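Local coordinates for protein SsfX3 (Streptomyces sp. SF2575, PDB 3SKV) that probably transfers a salicylyl group onto a tetracycline intermediate during antibiotic biosynthesis, acting as an acyltransferase of the GDSL/SGNH family, at residues H331-G335 against M336-G340; V123-G127 against E128-T132. The protein carries 1 engineered substitution. All coordinates share one frame; numbering follows the deposited sequence.

Contact 1: H331-G335 against M336-G340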
ATOM      1  N   HIS A 331       3.393 -19.993  -3.858  1.00 27.74           N
ATOM      2  CA  HIS A 331       4.511 -19.818  -4.793  1.00 26.91           C
ATOM      3  C   HIS A 331       5.603 -18.998  -4.193  1.00 30.23           C
ATOM      4  O   HIS A 331       5.339 -18.086  -3.411  1.00 30.31           O
ATOM      5  CB  HIS A 331       4.047 -19.110  -6.056  1.00 27.35           C
ATOM      6  CG  HIS A 331       2.835 -19.720  -6.693  1.00 31.43           C
ATOM      7  ND1 HIS A 331       2.935 -20.798  -7.548  1.00 34.92           N
ATOM      8  CD2 HIS A 331       1.536 -19.363  -6.595  1.00 33.02           C
ATOM      9  CE1 HIS A 331       1.698 -21.070  -7.934  1.00 34.55           C
ATOM     10  NE2 HIS A 331       0.825 -20.216  -7.405  1.00 33.89           N
ATOM     11  N   TYR A 332       6.845 -19.305  -4.572  1.00 26.38           N
ATOM     12  CA  TYR A 332       7.973 -18.538  -4.082  1.00 25.46           C
ATOM     13  C   TYR A 332       8.405 -17.464  -5.087  1.00 32.60           C
ATOM     14  O   TYR A 332       8.566 -17.754  -6.265  1.00 34.71           O
ATOM     15  CB  TYR A 332       9.128 -19.457  -3.706  1.00 25.43           C
ATOM     16  CG  TYR A 332      10.385 -18.692  -3.351  1.00 27.06           C
ATOM     17  CD1 TYR A 332      10.449 -17.903  -2.194  1.00 28.16           C
ATOM     18  CD2 TYR A 332      11.499 -18.710  -4.196  1.00 27.69           C
ATOM     19  CE1 TYR A 332      11.599 -17.168  -1.878  1.00 27.15           C
ATOM     20  CE2 TYR A 332      12.657 -18.000  -3.880  1.00 28.05           C
ATOM     21  CZ  TYR A 332      12.691 -17.199  -2.739  1.00 34.60           C
ATOM     22  OH  TYR A 332      13.842 -16.500  -2.437  1.00 28.30           O
ATOM     23  N   LEU A 333       8.564 -16.230  -4.624  1.00 29.31           N
ATOM     24  CA  LEU A 333       9.038 -15.075  -5.393  1.00 28.83           C
ATOM     25  C   LEU A 333      10.374 -14.637  -4.814  1.00 31.40           C
ATOM     26  O   LEU A 333      10.435 -14.172  -3.676  1.00 27.63           O
ATOM     27  CB  LEU A 333       8.028 -13.902  -5.329  1.00 28.16           C
ATOM     28  CG  LEU A 333       8.257 -12.699  -6.251  1.00 32.63           C
ATOM     29  CD1 LEU A 333       8.022 -13.111  -7.672  1.00 33.06           C
ATOM     30  CD2 LEU A 333       7.332 -11.512  -5.896  1.00 29.38           C
ATOM     31  N   ASP A 334      11.445 -14.805  -5.590  1.00 31.50           N
ATOM     32  CA  ASP A 334      12.788 -14.426  -5.178  1.00 31.67           C
ATOM     33  C   ASP A 334      12.906 -12.891  -5.267  1.00 32.61           C
ATOM     34  O   ASP A 334      12.766 -12.335  -6.353  1.00 30.36           O
ATOM     35  CB  ASP A 334      13.797 -15.138  -6.101  1.00 35.06           C
ATOM     36  CG  ASP A 334      15.280 -15.022  -5.780  1.00 48.56           C
ATOM     37  OD1 ASP A 334      15.626 -14.449  -4.701  1.00 47.61           O
ATOM     38  OD2 ASP A 334      16.102 -15.529  -6.595  1.00 58.17           O
ATOM     39  N   GLY A 335      13.105 -12.229  -4.115  1.00 27.85           N
ATOM     40  CA  GLY A 335      13.267 -10.773  -4.028  1.00 26.59           C
ATOM     41  C   GLY A 335      14.491 -10.244  -4.772  1.00 29.58           C
ATOM     42  O   GLY A 335      14.510  -9.094  -5.194  1.00 26.28           O
ATOM     43  N   MET A 336      15.531 -11.083  -4.917  1.00 29.32           N
ATOM     44  CA  MET A 336      16.752 -10.808  -5.682  1.00 30.97           C
ATOM     45  C   MET A 336      16.411 -10.796  -7.176  1.00 34.58           C
ATOM     46  O   MET A 336      17.114 -10.149  -7.944  1.00 34.44           O
ATOM     47  CB  MET A 336      17.843 -11.858  -5.408  1.00 34.60           C
ATOM     48  CG  MET A 336      18.177 -12.009  -3.939  1.00 39.03           C
ATOM     49  SD  MET A 336      19.024 -10.580  -3.225  1.00 43.61           S
ATOM     50  CE  MET A 336      20.703 -11.055  -3.530  1.00 41.24           C
ATOM     51  N   ARG A 337      15.327 -11.491  -7.590  1.00 30.93           N
ATOM     52  CA  ARG A 337      14.872 -11.443  -8.999  1.00 30.43           C
ATOM     53  C   ARG A 337      14.026 -10.183  -9.206  1.00 33.88           C
ATOM     54  O   ARG A 337      14.148  -9.525 -10.240  1.00 35.56           O
ATOM     55  CB  ARG A 337      14.128 -12.715  -9.432  1.00 25.87           C
ATOM     56  CG  ARG A 337      15.042 -13.949  -9.429  1.00 28.24           C
ATOM     57  CD  ARG A 337      14.380 -15.181 -10.028  1.00 34.64           C
ATOM     58  NE  ARG A 337      13.771 -14.872 -11.322  1.00 39.72           N
ATOM     59  CZ  ARG A 337      14.435 -14.867 -12.475  1.00 48.56           C
ATOM     60  NH1 ARG A 337      15.717 -15.207 -12.511  1.00 38.85           N
ATOM     61  NH2 ARG A 337      13.816 -14.536 -13.603  1.00 24.73           N
ATOM     62  N   VAL A 338      13.254  -9.783  -8.181  1.00 28.21           N
ATOM     63  CA  VAL A 338      12.469  -8.552  -8.255  1.00 27.81           C
ATOM     64  C   VAL A 338      13.362  -7.295  -8.156  1.00 31.04           C
ATOM     65  O   VAL A 338      13.280  -6.411  -9.007  1.00 30.02           O
ATOM     66  CB  VAL A 338      11.198  -8.559  -7.353  1.00 31.05           C
ATOM     67  CG1 VAL A 338      10.442  -7.236  -7.412  1.00 30.20           C
ATOM     68  CG2 VAL A 338      10.266  -9.681  -7.774  1.00 31.08           C
ATOM     69  N   TRP A 339      14.240  -7.251  -7.167  1.00 28.22           N
ATOM     70  CA  TRP A 339      15.124  -6.123  -6.954  1.00 29.62           C
ATOM     71  C   TRP A 339      16.434  -6.623  -6.349  1.00 33.60           C
ATOM     72  O   TRP A 339      16.558  -6.730  -5.132  1.00 34.97           O
ATOM     73  CB  TRP A 339      14.410  -5.128  -6.016  1.00 28.87           C
ATOM     74  CG  TRP A 339      15.149  -3.843  -5.822  1.00 30.96           C
ATOM     75  CD1 TRP A 339      16.079  -3.570  -4.869  1.00 34.52           C
ATOM     76  CD2 TRP A 339      15.030  -2.656  -6.623  1.00 31.04           C
ATOM     77  NE1 TRP A 339      16.546  -2.282  -5.014  1.00 34.44           N
ATOM     78  CE2 TRP A 339      15.900  -1.689  -6.069  1.00 35.31           C
ATOM     79  CE3 TRP A 339      14.269  -2.317  -7.759  1.00 31.77           C
ATOM     80  CZ2 TRP A 339      16.023  -0.399  -6.595  1.00 34.38           C
ATOM     81  CZ3 TRP A 339      14.373  -1.035  -8.264  1.00 33.69           C
ATOM     82  CH2 TRP A 339      15.249  -0.093  -7.690  1.00 34.95           C
ATOM     83  N   GLY A 340      17.389  -6.959  -7.196  1.00 30.03           N
ATOM     84  CA  GLY A 340      18.665  -7.505  -6.745  1.00 30.56           C
ATOM     85  C   GLY A 340      19.834  -6.542  -6.669  1.00 36.79           C
ATOM     86  O   GLY A 340      19.661  -5.324  -6.855  1.00 36.33           O
TER

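Contact 2: V123-G127 against E128-T132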
ATOM      1  N   VAL A 123      -5.154  12.991  -8.753  1.00 22.85           N
ATOM      2  CA  VAL A 123      -6.492  12.969  -9.323  1.00 22.05           C
ATOM      3  C   VAL A 123      -6.356  12.245 -10.675  1.00 27.22           C
ATOM      4  O   VAL A 123      -5.694  12.736 -11.605  1.00 26.97           O
ATOM      5  CB  VAL A 123      -7.132  14.387  -9.453  1.00 25.79           C
ATOM      6  CG1 VAL A 123      -8.564  14.298  -9.958  1.00 24.43           C
ATOM      7  CG2 VAL A 123      -7.084  15.161  -8.127  1.00 25.14           C
ATOM      8  N   LEU A 124      -6.953  11.051 -10.755  1.00 22.85           N
ATOM      9  CA  LEU A 124      -6.977  10.272 -11.982  1.00 23.06           C
ATOM     10  C   LEU A 124      -8.361  10.360 -12.584  1.00 29.19           C
ATOM     11  O   LEU A 124      -9.357  10.338 -11.847  1.00 29.94           O
ATOM     12  CB  LEU A 124      -6.590   8.817 -11.730  1.00 22.86           C
ATOM     13  CG  LEU A 124      -5.109   8.477 -11.865  1.00 28.14           C
ATOM     14  CD1 LEU A 124      -4.290   9.109 -10.765  1.00 27.23           C
ATOM     15  CD2 LEU A 124      -4.917   7.000 -11.863  1.00 31.35           C
ATOM     16  N   VAL A 125      -8.428  10.518 -13.909  1.00 25.46           N
ATOM     17  CA  VAL A 125      -9.683  10.594 -14.644  1.00 25.85           C
ATOM     18  C   VAL A 125      -9.636   9.476 -15.685  1.00 30.85           C
ATOM     19  O   VAL A 125      -8.799   9.515 -16.586  1.00 31.81           O
ATOM     20  CB  VAL A 125      -9.912  12.001 -15.262  1.00 29.90           C
ATOM     21  CG1 VAL A 125     -11.127  12.004 -16.195  1.00 30.35           C
ATOM     22  CG2 VAL A 125     -10.067  13.055 -14.171  1.00 28.89           C
ATOM     23  N   ASP A 126     -10.513   8.481 -15.548  1.00 27.47           N
ATOM     24  CA  ASP A 126     -10.545   7.289 -16.411  1.00 29.05           C
ATOM     25  C   ASP A 126      -9.147   6.623 -16.515  1.00 32.80           C
ATOM     26  O   ASP A 126      -8.666   6.342 -17.604  1.00 33.04           O
ATOM     27  CB  ASP A 126     -11.191   7.569 -17.790  1.00 32.05           C
ATOM     28  CG  ASP A 126     -12.657   8.013 -17.766  1.00 47.30           C
ATOM     29  OD1 ASP A 126     -13.402   7.601 -16.836  1.00 45.20           O
ATOM     30  OD2 ASP A 126     -13.075   8.727 -18.711  1.00 58.94           O
ATOM     31  N   GLY A 127      -8.498   6.445 -15.366  1.00 28.71           N
ATOM     32  CA  GLY A 127      -7.188   5.804 -15.242  1.00 28.80           C
ATOM     33  C   GLY A 127      -5.982   6.620 -15.663  1.00 33.94           C
ATOM     34  O   GLY A 127      -4.861   6.107 -15.671  1.00 33.06           O
ATOM     35  N   GLU A 128      -6.187   7.886 -16.028  1.00 32.49           N
ATOM     36  CA  GLU A 128      -5.088   8.734 -16.454  1.00 33.41           C
ATOM     37  C   GLU A 128      -4.903   9.854 -15.481  1.00 37.44           C
ATOM     38  O   GLU A 128      -5.895  10.429 -15.039  1.00 36.11           O
ATOM     39  CB  GLU A 128      -5.329   9.249 -17.871  1.00 35.90           C
ATOM     40  CG  GLU A 128      -4.997   8.211 -18.928  1.00 54.42           C
ATOM     41  CD  GLU A 128      -5.138   8.711 -20.353  1.00104.00           C
ATOM     42  OE1 GLU A 128      -4.277   9.510 -20.791  1.00108.11           O
ATOM     43  OE2 GLU A 128      -6.109   8.303 -21.033  1.00109.43           O
ATOM     44  N   LEU A 129      -3.639  10.159 -15.121  1.00 36.00           N
ATOM     45  CA  LEU A 129      -3.322  11.234 -14.173  1.00 35.29           C
ATOM     46  C   LEU A 129      -3.702  12.595 -14.748  1.00 39.05           C
ATOM     47  O   LEU A 129      -3.210  12.970 -15.803  1.00 40.66           O
ATOM     48  CB  LEU A 129      -1.847  11.179 -13.722  1.00 35.49           C
ATOM     49  CG  LEU A 129      -1.364  12.255 -12.734  1.00 39.22           C
ATOM     50  CD1 LEU A 129      -2.126  12.206 -11.413  1.00 36.68           C
ATOM     51  CD2 LEU A 129       0.114  12.089 -12.450  1.00 45.27           C
ATOM     52  N   ALA A 130      -4.611  13.302 -14.069  1.00 34.97           N
ATOM     53  CA  ALA A 130      -5.130  14.613 -14.487  1.00 34.11           C
ATOM     54  C   ALA A 130      -4.522  15.739 -13.686  1.00 39.73           C
ATOM     55  O   ALA A 130      -4.298  16.818 -14.231  1.00 42.09           O
ATOM     56  CB  ALA A 130      -6.648  14.649 -14.354  1.00 33.42           C
ATOM     57  N   ARG A 131      -4.288  15.516 -12.382  1.00 35.78           N
ATOM     58  CA  ARG A 131      -3.733  16.546 -11.492  1.00 35.60           C
ATOM     59  C   ARG A 131      -3.035  15.964 -10.297  1.00 39.31           C
ATOM     60  O   ARG A 131      -3.586  15.100  -9.610  1.00 39.37           O
ATOM     61  CB  ARG A 131      -4.861  17.498 -10.993  1.00 33.68           C
ATOM     62  CG  ARG A 131      -4.412  18.864 -10.423  1.00 35.66           C
ATOM     63  CD  ARG A 131      -4.129  19.891 -11.505  1.00 38.16           C
ATOM     64  NE  ARG A 131      -5.028  19.706 -12.651  1.00 47.85           N
ATOM     65  CZ  ARG A 131      -6.168  20.369 -12.821  1.00 56.76           C
ATOM     66  NH1 ARG A 131      -6.531  21.313 -11.959  1.00 37.98           N
ATOM     67  NH2 ARG A 131      -6.939  20.116 -13.869  1.00 43.35           N
ATOM     68  N   THR A 132      -1.841  16.482 -10.014  1.00 36.77           N
ATOM     69  CA  THR A 132      -1.107  16.184  -8.792  1.00 35.71           C
ATOM     70  C   THR A 132      -1.321  17.464  -7.986  1.00 39.86           C
ATOM     71  O   THR A 132      -1.078  18.544  -8.501  1.00 40.23           O
ATOM     72  CB  THR A 132       0.346  15.776  -9.066  1.00 40.22           C
ATOM     73  OG1 THR A 132       0.359  14.638  -9.928  1.00 39.35           O
ATOM     74  CG2 THR A 132       1.086  15.381  -7.801  1.00 40.60           C
TER

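Contact 1: H331-G335 against M336-G340
Asp-334 serves as N-cap where strand 330-333, an outermost strand of the parallel sheet in the GDSL/SGNH domain, gives way to the short helix 335-338, and its contacts with Met-336, Arg-337 and Val-338 illustrate how a strand-to-helix junction is sealed locally. With CG anti to the backbone N (chi1 -174°), the carboxylate sits beside its own carbonyl carbon, facing the start of the helix, and OD1 accepts a weak capping bond from Met-336 N at 3.4 Å. The other oxygen, OD2, lies 3.4 Å from Arg-337 CG; the aliphatic stem of Arg-337 crosses the Asp-334 side chain at about a right angle, and its NE goes on to a salt bridge with Glu-374. Asp-334 O takes two donors: Val-338 N, in the carbonyl plane at 3.2 Å, and Arg-337 N, well above that plane at 3.0 Å. Gly-335 O receives a straighter bond (167°) than either of these, from Trp-339 N at 2.7 Å. Val-338 CG2 packs across Leu-333, 3.9 Å from its CG, both residues being buried. Phe-367 and Ser-371 of helix 361-377 lie against Val-338, and Glu-374 touches both, whereas Met-336 reaches Arg-312 of helix 308-324, and strand 286-290 runs alongside Leu-333.

Contact 2: V123-G127 against E128-T132
Leu-124 and Leu-129 lie on one face of a beta hairpin, their side chains slanting across each other until CD1 of Leu-124 comes within 3.8 Å of CD1 of Leu-129. They form a non-hydrogen-bonded antiparallel pair. Leu-129, its CG anti to the backbone N (chi1 179°), also brings the same CD1 to 3.6 Å from Val-123 O. Another apolar contact joins Val-125 CG2 to Ala-130 CB at 3.8 Å, and Val-123 and Arg-131 meet more loosely through their CB atoms. Shortening Leu-124 to an alanine would probably leave Leu-129 CD1 without its apolar neighbour. In strand 128-134 a classic beta bulge sets Ala-130 and Arg-131 together opposite Val-123, whose O accepts from Ala-130 N at 2.8 Å and Arg-131 N at 3.2 Å. The type I' turn is closed by Val-125 N to Glu-128 O at 2.8 Å and Glu-128 N to Val-125 O at 3.1 Å, with Asp-126 and Gly-127 both at positive phi. The guanidinium of Arg-131 reaches Asp-146 O. The cross-strand hydrogen bonds all run from backbone to backbone, which implies that register and bulge do not depend on side-chain polarity; the side chains meet across the hairpin through apolar groups.

From the N terminus the chain first meets contact 2, where strand 120-125 turns straight back into strand 128-134 and the hairpin closes a very short loop. This piece belongs to the N-terminal domain, within an antiparallel sheet in which 120-125 also pairs with 153-158. Some two hundred residues later, contact 1 closes the tight strand-to-helix turn at Asp-334 and Gly-335 and ties the edge of the GDSL-like domain's parallel sheet to helix 361-377. The two follow in series, neither nested nor crossed, with centres about 31 Å apart and no touch. The hairpin also touches the GDSL-like part of the chain: Leu-129 lies on Arg-206, and Gly-127 O accepts from Arg-214 of helix 208-216.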